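Local coordinates for outer membrane protein YopM (Yersinia pestis, PDB 1JL5) that acts as a secreted leucine-rich-repeat effector that probably alters host cell physiology to promote survival of the bacterium in host tissues, at residues K250-L255 / T270-L275; N263-Y268 / V284-F289; K208-L213 / E229-Q234. All blocks are in the same frame, centred on the assembly; numbering follows the deposited sequence.

The three contacts join successive turns of the leucine-rich-repeat solenoid. Interactions 1 and 3 lie on the face away from the parallel strands, where Leu-Pro segments of neighbouring repeats pack against each other; their centres are 13 Å apart, and the ring of Pro253 meets the backbone of Leu230 and Pro231. Interaction 2 joins repeats 10 and 11 just after their strands and holds Asp266, which binds two calcium ions that also have ligands in a second subunit; Glu274 of interaction 1 binds a separate calcium ion. The centres of interactions 1 and 2 lie 11 Å apart, with Phe289 packed on Leu272. Interactions 2 and 3 do not touch, their nearest atoms being about 5 Å apart.

Interaction 1: K250-L255 / T270-L275; sequences KTLPDL and TDLPEL. With CA (calcium ion), chain E.
Pro273 is wedged between Leu252 and Leu255 of the preceding repeat. Pro273 CG presses on Leu255 CG at 3.4 Å, a tight contact in which the two side chains cross at about a right angle, while Pro273 CD lies 3.6 Å from Leu252 CB. Pro273 CG also sits 3.2 Å from Pro253 O. On both sides of the proline the leucines pair position for position: Leu252 CD1 meets Leu272 CD2, and Leu255 CD1 meets Leu275 CD2, each pair side by side and pointing the same way. In all four, CG stands anti to the carbonyl carbon, which turns the branches alike into the leucine core of the leucine-rich-repeat solenoid. The backbones, running within 3° of parallel, share no direct hydrogen bond; water bridges them instead. One water accepts from Leu252 N and donates to Asp271 O, and another accepts from Leu255 N at 2.9 Å and donates to Glu274 O. Beneath, Leu252 and Leu255 pack on Leu262 of strand 261-263, and Leu272 and Leu275 on Leu282 of strand 281-283. The Glu274 carboxylate turns away, binding a calcium ion through OE1 (2.4 Å) and OE2 (2.8 Å), with Glu294 as a further ligand.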
loop_
_atom_site.group_PDB
_atom_site.type_symbol
_atom_site.label_atom_id
_atom_site.label_comp_id
_atom_site.label_asym_id
_atom_site.label_seq_id
_atom_site.Cartn_x
_atom_site.Cartn_y
_atom_site.Cartn_z
ATOM N N LYS A 250 27.590 9.288 -7.386
ATOM C CA LYS A 250 27.745 8.745 -8.734
ATOM C C LYS A 250 28.703 7.573 -8.594
ATOM O O LYS A 250 28.738 6.664 -9.419
ATOM C CB LYS A 250 28.360 9.778 -9.682
ATOM C CG LYS A 250 27.672 11.124 -9.714
ATOM C CD LYS A 250 28.014 11.930 -8.470
ATOM C CE LYS A 250 27.379 13.308 -8.502
ATOM N NZ LYS A 250 27.631 14.034 -7.229
ATOM N N THR A 251 29.504 7.626 -7.539
ATOM C CA THR A 251 30.466 6.581 -7.253
ATOM C C THR A 251 30.678 6.556 -5.761
ATOM O O THR A 251 30.335 7.496 -5.046
ATOM C CB THR A 251 31.845 6.853 -7.899
ATOM O OG1 THR A 251 32.398 8.048 -7.336
ATOM C CG2 THR A 251 31.721 7.021 -9.400
ATOM N N LEU A 252 31.257 5.468 -5.295
ATOM C CA LEU A 252 31.552 5.333 -3.893
ATOM C C LEU A 252 33.056 5.309 -3.827
ATOM O O LEU A 252 33.717 4.844 -4.755
ATOM C CB LEU A 252 31.003 4.024 -3.350
ATOM C CG LEU A 252 29.493 3.861 -3.430
ATOM C CD1 LEU A 252 29.096 2.561 -2.748
ATOM C CD2 LEU A 252 28.820 5.052 -2.764
ATOM N N PRO A 253 33.621 5.843 -2.747
ATOM C CA PRO A 253 35.075 5.834 -2.625
ATOM C C PRO A 253 35.416 4.394 -2.318
ATOM O O PRO A 253 34.528 3.545 -2.206
ATOM C CB PRO A 253 35.330 6.710 -1.400
ATOM C CG PRO A 253 34.082 7.561 -1.293
ATOM C CD PRO A 253 32.999 6.598 -1.648
ATOM N N ASP A 254 36.699 4.109 -2.186
ATOM C CA ASP A 254 37.092 2.774 -1.810
ATOM C C ASP A 254 36.410 2.649 -0.465
ATOM O O ASP A 254 36.468 3.556 0.362
ATOM C CB ASP A 254 38.600 2.707 -1.691
ATOM C CG ASP A 254 39.262 2.936 -3.011
ATOM O OD1 ASP A 254 38.995 2.137 -3.924
ATOM O OD2 ASP A 254 40.018 3.917 -3.150
ATOM N N LEU A 255 35.741 1.533 -0.262
ATOM C CA LEU A 255 34.988 1.324 0.953
ATOM C C LEU A 255 35.787 0.998 2.196
ATOM O O LEU A 255 36.959 0.634 2.123
ATOM C CB LEU A 255 33.971 0.222 0.699
ATOM C CG LEU A 255 33.014 0.596 -0.431
ATOM C CD1 LEU A 255 32.137 -0.586 -0.777
ATOM C CD2 LEU A 255 32.177 1.799 0.000
ATOM N N THR A 270 26.540 3.168 -10.842
ATOM C CA THR A 270 26.506 2.249 -11.959
ATOM C C THR A 270 27.463 1.131 -11.585
ATOM O O THR A 270 27.399 0.019 -12.099
ATOM C CB THR A 270 27.014 2.921 -13.234
ATOM O OG1 THR A 270 26.851 2.027 -14.338
ATOM C CG2 THR A 270 28.486 3.266 -13.095
ATOM N N ASP A 271 28.356 1.450 -10.664
ATOM C CA ASP A 271 29.349 0.499 -10.224
ATOM C C ASP A 271 29.600 0.675 -8.751
ATOM O O ASP A 271 29.234 1.680 -8.153
ATOM C CB ASP A 271 30.668 0.713 -10.975
ATOM C CG ASP A 271 30.538 0.482 -12.464
ATOM O OD1 ASP A 271 30.190 -0.653 -12.863
ATOM O OD2 ASP A 271 30.787 1.434 -13.236
ATOM N N LEU A 272 30.248 -0.321 -8.182
ATOM C CA LEU A 272 30.601 -0.304 -6.790
ATOM C C LEU A 272 32.079 -0.577 -6.740
ATOM O O LEU A 272 32.612 -1.292 -7.588
ATOM C CB LEU A 272 29.872 -1.414 -6.050
ATOM C CG LEU A 272 28.374 -1.211 -5.877
ATOM C CD1 LEU A 272 27.745 -2.502 -5.368
ATOM C CD2 LEU A 272 28.146 -0.053 -4.919
ATOM N N PRO A 273 32.776 0.017 -5.768
ATOM C CA PRO A 273 34.207 -0.269 -5.714
ATOM C C PRO A 273 34.283 -1.701 -5.218
ATOM O O PRO A 273 33.254 -2.313 -4.934
ATOM C CB PRO A 273 34.724 0.736 -4.686
ATOM C CG PRO A 273 33.539 0.961 -3.797
ATOM C CD PRO A 273 32.390 1.026 -4.769
ATOM N N GLU A 274 35.480 -2.255 -5.127
ATOM C CA GLU A 274 35.590 -3.605 -4.622
ATOM C C GLU A 274 34.829 -3.630 -3.312
ATOM O O GLU A 274 34.957 -2.730 -2.489
ATOM C CB GLU A 274 37.054 -3.975 -4.403
ATOM C CG GLU A 274 37.680 -4.588 -5.631
ATOM C CD GLU A 274 36.938 -5.821 -6.076
ATOM O OE1 GLU A 274 36.589 -6.650 -5.208
ATOM O OE2 GLU A 274 36.707 -5.965 -7.290
ATOM N N LEU A 275 34.021 -4.656 -3.120
ATOM C CA LEU A 275 33.243 -4.739 -1.908
ATOM C C LEU A 275 33.952 -5.499 -0.809
ATOM O O LEU A 275 34.428 -6.611 -1.015
ATOM C CB LEU A 275 31.901 -5.401 -2.196
ATOM C CG LEU A 275 31.022 -4.606 -3.159
ATOM C CD1 LEU A 275 29.743 -5.382 -3.435
ATOM C CD2 LEU A 275 30.714 -3.237 -2.553
HETATM CA CA CA E . 36.079 -8.534 -6.533
HETATM O O HOH W 1 28.918 4.236 -10.070
HETATM O O HOH W 2 30.887 3.211 -7.017
HETATM O O HOH W 3 36.325 -0.885 -1.682
HETATM O O HOH W 4 36.957 -8.200 -8.982
HETATM O O HOH W 5 38.383 -8.972 -6.098
#

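Interaction 2: N263-Y268 / V284-F289; sequences NVRDNY and VSENIF. With CA (calcium ion), chain B; CA (calcium ion), chain C.
Segments 263-268 and 284-289 make a largely buried, mainly polar contact between repeats 10 and 11, where the chain leaves strands 261-263 and 281-283. The amide of Asn287 reaches across: its ND2 donates to Val264 O at 2.8 Å in a nearly straight bond (175°). Asn267 ND2 grips that oxygen from the opposite face of the carbonyl plane, so two asparagine amides of successive repeats share one backbone acceptor. Asn287 ND2 also donates to Val284 O in its own turn, and Asn267 ND2 to Ala244 O in the turn before. Asp266 N donates to Ser285 O at 2.7 Å. From the extended Arg265 side chain, NH1 hydrogen-bonds to Ser285 OG (2.7 Å), near the guanidinium plane; Ser285 OG is also hydrogen-bonded to Asp283 OD1. A salt bridge from Arg265 NH2 to Glu286 OE2 is modelled too close for its geometry to be relied on. Ile288 CD1 sits over the centre of the Tyr268 ring in a CH-pi contact, 3.5 Å from the centroid, while Tyr268 OH is hydrogen-bonded to Ile288 O of the second subunit. Asp266 bridges two calcium ions, through OD2 at 2.0 Å and OD1 at 2.2 Å. Asn246 and Asn326 of the second subunit join the OD2-bound ion; Glu308 and the backbone O of Asn307, both of the second subunit, bind the other, with waters at each. The successive asparagine amides, continued by Asn307 of the same chain, form the asparagine ladder characteristic of leucine-rich repeats, here beside an intersubunit calcium site.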
loop_
_atom_site.group_PDB
_atom_site.type_symbol
_atom_site.label_atom_id
_atom_site.label_comp_id
_atom_site.label_asym_id
_atom_site.label_seq_id
_atom_site.Cartn_x
_atom_site.Cartn_y
_atom_site.Cartn_z
ATOM N N ASN A 263 24.362 0.900 2.507
ATOM C CA ASN A 263 23.091 1.233 1.928
ATOM C C ASN A 263 23.332 2.516 1.170
ATOM O O ASN A 263 23.592 3.557 1.761
ATOM C CB ASN A 263 22.022 1.467 2.981
ATOM C CG ASN A 263 20.677 1.708 2.361
ATOM O OD1 ASN A 263 20.581 2.294 1.283
ATOM N ND2 ASN A 263 19.628 1.262 3.026
ATOM N N VAL A 264 23.288 2.424 -0.149
ATOM C CA VAL A 264 23.480 3.595 -0.980
ATOM C C VAL A 264 22.287 3.622 -1.900
ATOM O O VAL A 264 22.364 4.037 -3.054
ATOM C CB VAL A 264 24.769 3.500 -1.786
ATOM C CG1 VAL A 264 25.947 3.711 -0.864
ATOM C CG2 VAL A 264 24.850 2.148 -2.472
ATOM N N ARG A 265 21.179 3.148 -1.356
ATOM C CA ARG A 265 19.932 3.096 -2.078
ATOM C C ARG A 265 19.657 4.466 -2.650
ATOM O O ARG A 265 19.897 5.486 -2.011
ATOM C CB ARG A 265 18.795 2.692 -1.143
ATOM C CG ARG A 265 17.404 2.898 -1.712
ATOM C CD ARG A 265 16.379 2.425 -0.702
ATOM N NE ARG A 265 15.014 2.811 -1.038
ATOM C CZ ARG A 265 14.271 2.238 -1.978
ATOM N NH1 ARG A 265 14.753 1.233 -2.703
ATOM N NH2 ARG A 265 13.032 2.669 -2.186
ATOM N N ASP A 266 19.158 4.465 -3.872
ATOM C CA ASP A 266 18.817 5.679 -4.556
ATOM C C ASP A 266 19.955 6.666 -4.644
ATOM O O ASP A 266 20.019 7.668 -3.921
ATOM C CB ASP A 266 17.620 6.353 -3.901
ATOM C CG ASP A 266 17.013 7.396 -4.797
ATOM O OD1 ASP A 266 17.627 7.679 -5.846
ATOM O OD2 ASP A 266 15.941 7.929 -4.465
ATOM N N ASN A 267 20.871 6.350 -5.535
ATOM C CA ASN A 267 21.993 7.207 -5.812
ATOM C C ASN A 267 22.186 7.005 -7.285
ATOM O O ASN A 267 21.316 6.455 -7.948
ATOM C CB ASN A 267 23.212 6.801 -4.996
ATOM C CG ASN A 267 23.198 7.429 -3.624
ATOM O OD1 ASN A 267 23.333 8.646 -3.495
ATOM N ND2 ASN A 267 23.006 6.611 -2.590
ATOM N N TYR A 268 23.314 7.426 -7.812
ATOM C CA TYR A 268 23.502 7.296 -9.234
ATOM C C TYR A 268 24.634 6.345 -9.507
ATOM O O TYR A 268 25.457 6.587 -10.382
ATOM C CB TYR A 268 23.810 8.664 -9.818
ATOM C CG TYR A 268 23.371 8.804 -11.243
ATOM C CD1 TYR A 268 22.019 8.771 -11.575
ATOM C CD2 TYR A 268 24.300 8.997 -12.260
ATOM C CE1 TYR A 268 21.602 8.936 -12.888
ATOM C CE2 TYR A 268 23.896 9.160 -13.572
ATOM C CZ TYR A 268 22.549 9.130 -13.877
ATOM O OH TYR A 268 22.151 9.294 -15.171
ATOM N N VAL A 284 21.815 -1.410 -2.860
ATOM C CA VAL A 284 22.210 -0.554 -3.961
ATOM C C VAL A 284 20.972 -0.362 -4.808
ATOM O O VAL A 284 21.051 -0.068 -5.995
ATOM C CB VAL A 284 23.325 -1.207 -4.793
ATOM C CG1 VAL A 284 24.587 -1.306 -3.955
ATOM C CG2 VAL A 284 22.888 -2.590 -5.255
ATOM N N SER A 285 19.817 -0.540 -4.181
ATOM C CA SER A 285 18.562 -0.393 -4.886
ATOM C C SER A 285 18.464 1.040 -5.365
ATOM O O SER A 285 19.099 1.942 -4.815
ATOM C CB SER A 285 17.388 -0.709 -3.964
ATOM O OG SER A 285 17.285 0.262 -2.947
ATOM N N GLU A 286 17.672 1.237 -6.404
ATOM C CA GLU A 286 17.473 2.558 -6.965
ATOM C C GLU A 286 18.744 3.266 -7.344
ATOM O O GLU A 286 18.945 4.430 -7.028
ATOM C CB GLU A 286 16.686 3.437 -6.012
ATOM C CG GLU A 286 15.210 3.152 -6.038
ATOM C CD GLU A 286 14.450 4.137 -5.198
ATOM O OE1 GLU A 286 14.531 5.350 -5.474
ATOM O OE2 GLU A 286 13.777 3.703 -4.253
ATOM N N ASN A 287 19.629 2.542 -7.995
ATOM C CA ASN A 287 20.820 3.163 -8.490
ATOM C C ASN A 287 20.715 2.891 -9.957
ATOM O O ASN A 287 19.614 2.666 -10.455
ATOM C CB ASN A 287 22.051 2.556 -7.845
ATOM C CG ASN A 287 22.390 3.253 -6.562
ATOM O OD1 ASN A 287 23.000 4.315 -6.578
ATOM N ND2 ASN A 287 21.958 2.690 -5.442
ATOM N N ILE A 288 21.820 2.897 -10.671
ATOM C CA ILE A 288 21.697 2.663 -12.088
ATOM C C ILE A 288 22.567 1.523 -12.527
ATOM O O ILE A 288 23.241 1.578 -13.548
ATOM C CB ILE A 288 21.997 3.951 -12.866
ATOM C CG1 ILE A 288 23.418 4.436 -12.591
ATOM C CG2 ILE A 288 21.025 5.030 -12.418
ATOM C CD1 ILE A 288 23.799 5.656 -13.424
ATOM N N PHE A 289 22.543 0.473 -11.722
ATOM C CA PHE A 289 23.301 -0.722 -12.019
ATOM C C PHE A 289 22.604 -1.444 -13.148
ATOM O O PHE A 289 21.392 -1.648 -13.107
ATOM C CB PHE A 289 23.352 -1.623 -10.792
ATOM C CG PHE A 289 24.229 -1.098 -9.715
ATOM C CD1 PHE A 289 25.604 -1.277 -9.778
ATOM C CD2 PHE A 289 23.690 -0.390 -8.648
ATOM C CE1 PHE A 289 26.431 -0.749 -8.796
ATOM C CE2 PHE A 289 24.508 0.139 -7.666
ATOM C CZ PHE A 289 25.882 -0.042 -7.739
HETATM CA CA CA B . 14.719 8.330 -2.897
HETATM CA CA CA C . 17.074 8.195 -7.956
HETATM O O HOH W 6 15.656 9.467 -6.562
HETATM O O HOH W 7 18.963 6.679 -8.536
HETATM O O HOH W 8 14.356 6.152 -2.895
HETATM O O HOH W 9 15.556 6.488 -7.644
HETATM O O HOH W 10 13.334 8.515 -1.169
HETATM O O HOH W 11 14.807 10.578 -3.478
#

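Interaction 3: K208-L213 / E229-Q234; sequences KKLPDL and ELPELQ
Leu210 and Leu213 hold Pro231 of the next repeat between them, and this apolar side of the contact is closely packed. Pro231 CD lies 3.6 Å from Leu210 CB, and Pro231 CG is equally close to Leu213 CG, the leucine side chain crossing the ring at about a right angle. Leu213 CD1 also meets Leu233 CD2 at 3.6 Å. Leu210 CD1 and Leu230 CD2 are more widely spaced at 4.1 Å, although these side chains still lie side by side. The polar side is looser, and no direct hydrogen bond links the backbones; waters fill that role. One accepts from Leu210 N and donates to Glu229 O, another joins Leu213 N to Glu232 O, and a third donates to Asp212 OD1 at 2.6 Å while accepting from Glu232 N. The opposite charges of Lys209 NZ and Glu229 OE2 remain 5.0 Å apart, not in contact, on this solvent side. Inward, Leu210 and Leu213 rest on Ile220 of strand 219-221, and Leu230 and Leu233 on Ile242 of strand 241-243, so the two Leu-Pro segments, from repeats 7 and 8, back onto the parallel strands of the solenoid.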
loop_
_atom_site.group_PDB
_atom_site.type_symbol
_atom_site.label_atom_id
_atom_site.label_comp_id
_atom_site.label_asym_id
_atom_site.label_seq_id
_atom_site.Cartn_x
_atom_site.Cartn_y
_atom_site.Cartn_z
ATOM N N LYS A 208 26.185 18.353 1.546
ATOM C CA LYS A 208 26.638 18.169 0.180
ATOM C C LYS A 208 27.868 17.292 0.298
ATOM O O LYS A 208 28.197 16.525 -0.607
ATOM C CB LYS A 208 26.997 19.497 -0.472
ATOM C CG LYS A 208 25.800 20.372 -0.768
ATOM C CD LYS A 208 26.201 21.524 -1.664
ATOM C CE LYS A 208 25.012 22.397 -2.013
ATOM N NZ LYS A 208 25.399 23.481 -2.962
ATOM N N LYS A 209 28.538 17.411 1.436
ATOM C CA LYS A 209 29.725 16.624 1.703
ATOM C C LYS A 209 29.745 16.241 3.162
ATOM O O LYS A 209 29.100 16.866 3.991
ATOM C CB LYS A 209 30.987 17.434 1.381
ATOM C CG LYS A 209 31.110 17.819 -0.084
ATOM C CD LYS A 209 32.440 18.506 -0.386
ATOM C CE LYS A 209 32.546 18.849 -1.869
ATOM N NZ LYS A 209 33.848 19.483 -2.215
ATOM N N LEU A 210 30.462 15.178 3.465
ATOM C CA LEU A 210 30.602 14.750 4.834
ATOM C C LEU A 210 32.020 15.118 5.176
ATOM O O LEU A 210 32.907 15.029 4.330
ATOM C CB LEU A 210 30.432 13.240 4.964
ATOM C CG LEU A 210 29.031 12.711 4.673
ATOM C CD1 LEU A 210 29.035 11.198 4.803
ATOM C CD2 LEU A 210 28.035 13.336 5.634
ATOM N N PRO A 211 32.252 15.579 6.406
ATOM C CA PRO A 211 33.621 15.934 6.773
ATOM C C PRO A 211 34.410 14.631 6.715
ATOM O O PRO A 211 33.813 13.556 6.645
ATOM C CB PRO A 211 33.465 16.440 8.201
ATOM C CG PRO A 211 32.069 17.006 8.214
ATOM C CD PRO A 211 31.297 15.943 7.467
ATOM N N ASP A 212 35.735 14.705 6.733
ATOM C CA ASP A 212 36.497 13.474 6.733
ATOM C C ASP A 212 36.034 12.763 7.989
ATOM O O ASP A 212 35.783 13.394 9.011
ATOM C CB ASP A 212 37.996 13.750 6.775
ATOM C CG ASP A 212 38.500 14.344 5.480
ATOM O OD1 ASP A 212 38.112 13.824 4.416
ATOM O OD2 ASP A 212 39.277 15.318 5.521
ATOM N N LEU A 213 35.905 11.451 7.905
ATOM C CA LEU A 213 35.416 10.683 9.024
ATOM C C LEU A 213 36.498 10.263 9.997
ATOM O O LEU A 213 37.639 10.013 9.611
ATOM C CB LEU A 213 34.666 9.461 8.498
ATOM C CG LEU A 213 33.615 9.828 7.443
ATOM C CD1 LEU A 213 32.897 8.576 6.967
ATOM C CD2 LEU A 213 32.625 10.830 8.033
ATOM N N GLU A 229 29.410 13.159 -3.030
ATOM C CA GLU A 229 30.355 12.078 -2.861
ATOM C C GLU A 229 30.513 11.810 -1.386
ATOM O O GLU A 229 30.119 12.615 -0.548
ATOM C CB GLU A 229 31.712 12.469 -3.440
ATOM C CG GLU A 229 32.246 13.753 -2.844
ATOM C CD GLU A 229 33.612 14.135 -3.369
ATOM O OE1 GLU A 229 33.820 14.065 -4.601
ATOM O OE2 GLU A 229 34.470 14.519 -2.545
ATOM N N LEU A 230 31.093 10.661 -1.079
ATOM C CA LEU A 230 31.344 10.284 0.292
ATOM C C LEU A 230 32.797 10.640 0.538
ATOM O O LEU A 230 33.592 10.687 -0.393
ATOM C CB LEU A 230 31.133 8.782 0.470
ATOM C CG LEU A 230 29.684 8.314 0.339
ATOM C CD1 LEU A 230 29.602 6.810 0.573
ATOM C CD2 LEU A 230 28.829 9.061 1.352
ATOM N N PRO A 231 33.163 10.930 1.789
ATOM C CA PRO A 231 34.569 11.263 2.010
ATOM C C PRO A 231 35.362 9.972 1.880
ATOM O O PRO A 231 34.786 8.903 1.661
ATOM C CB PRO A 231 34.570 11.798 3.432
ATOM C CG PRO A 231 33.509 10.967 4.082
ATOM C CD PRO A 231 32.403 10.972 3.048
ATOM N N GLU A 232 36.678 10.059 2.001
ATOM C CA GLU A 232 37.476 8.858 1.905
ATOM C C GLU A 232 37.011 7.913 2.997
ATOM O O GLU A 232 36.843 8.313 4.144
ATOM C CB GLU A 232 38.950 9.179 2.072
ATOM C CG GLU A 232 39.818 7.951 1.956
ATOM C CD GLU A 232 41.241 8.296 1.636
ATOM O OE1 GLU A 232 41.768 9.240 2.263
ATOM O OE2 GLU A 232 41.827 7.623 0.763
ATOM N N LEU A 233 36.810 6.654 2.638
ATOM C CA LEU A 233 36.318 5.663 3.580
ATOM C C LEU A 233 37.267 4.509 3.826
ATOM O O LEU A 233 37.197 3.855 4.863
ATOM C CB LEU A 233 35.014 5.074 3.052
ATOM C CG LEU A 233 33.918 6.055 2.646
ATOM C CD1 LEU A 233 32.829 5.313 1.866
ATOM C CD2 LEU A 233 33.357 6.718 3.889
ATOM N N GLN A 234 38.143 4.251 2.863
ATOM C CA GLN A 234 39.044 3.122 2.958
ATOM C C GLN A 234 39.958 3.112 4.164
ATOM O O GLN A 234 40.430 2.055 4.571
ATOM C CB GLN A 234 39.863 3.004 1.682
ATOM C CG GLN A 234 40.891 4.080 1.497
ATOM C CD GLN A 234 41.458 4.047 0.109
ATOM O OE1 GLN A 234 41.779 2.980 -0.409
ATOM N NE2 GLN A 234 41.583 5.213 -0.511
HETATM O O HOH W 12 31.459 13.763 1.474
HETATM O O HOH W 13 37.920 12.513 2.184
HETATM O O HOH W 14 36.942 10.367 5.603
#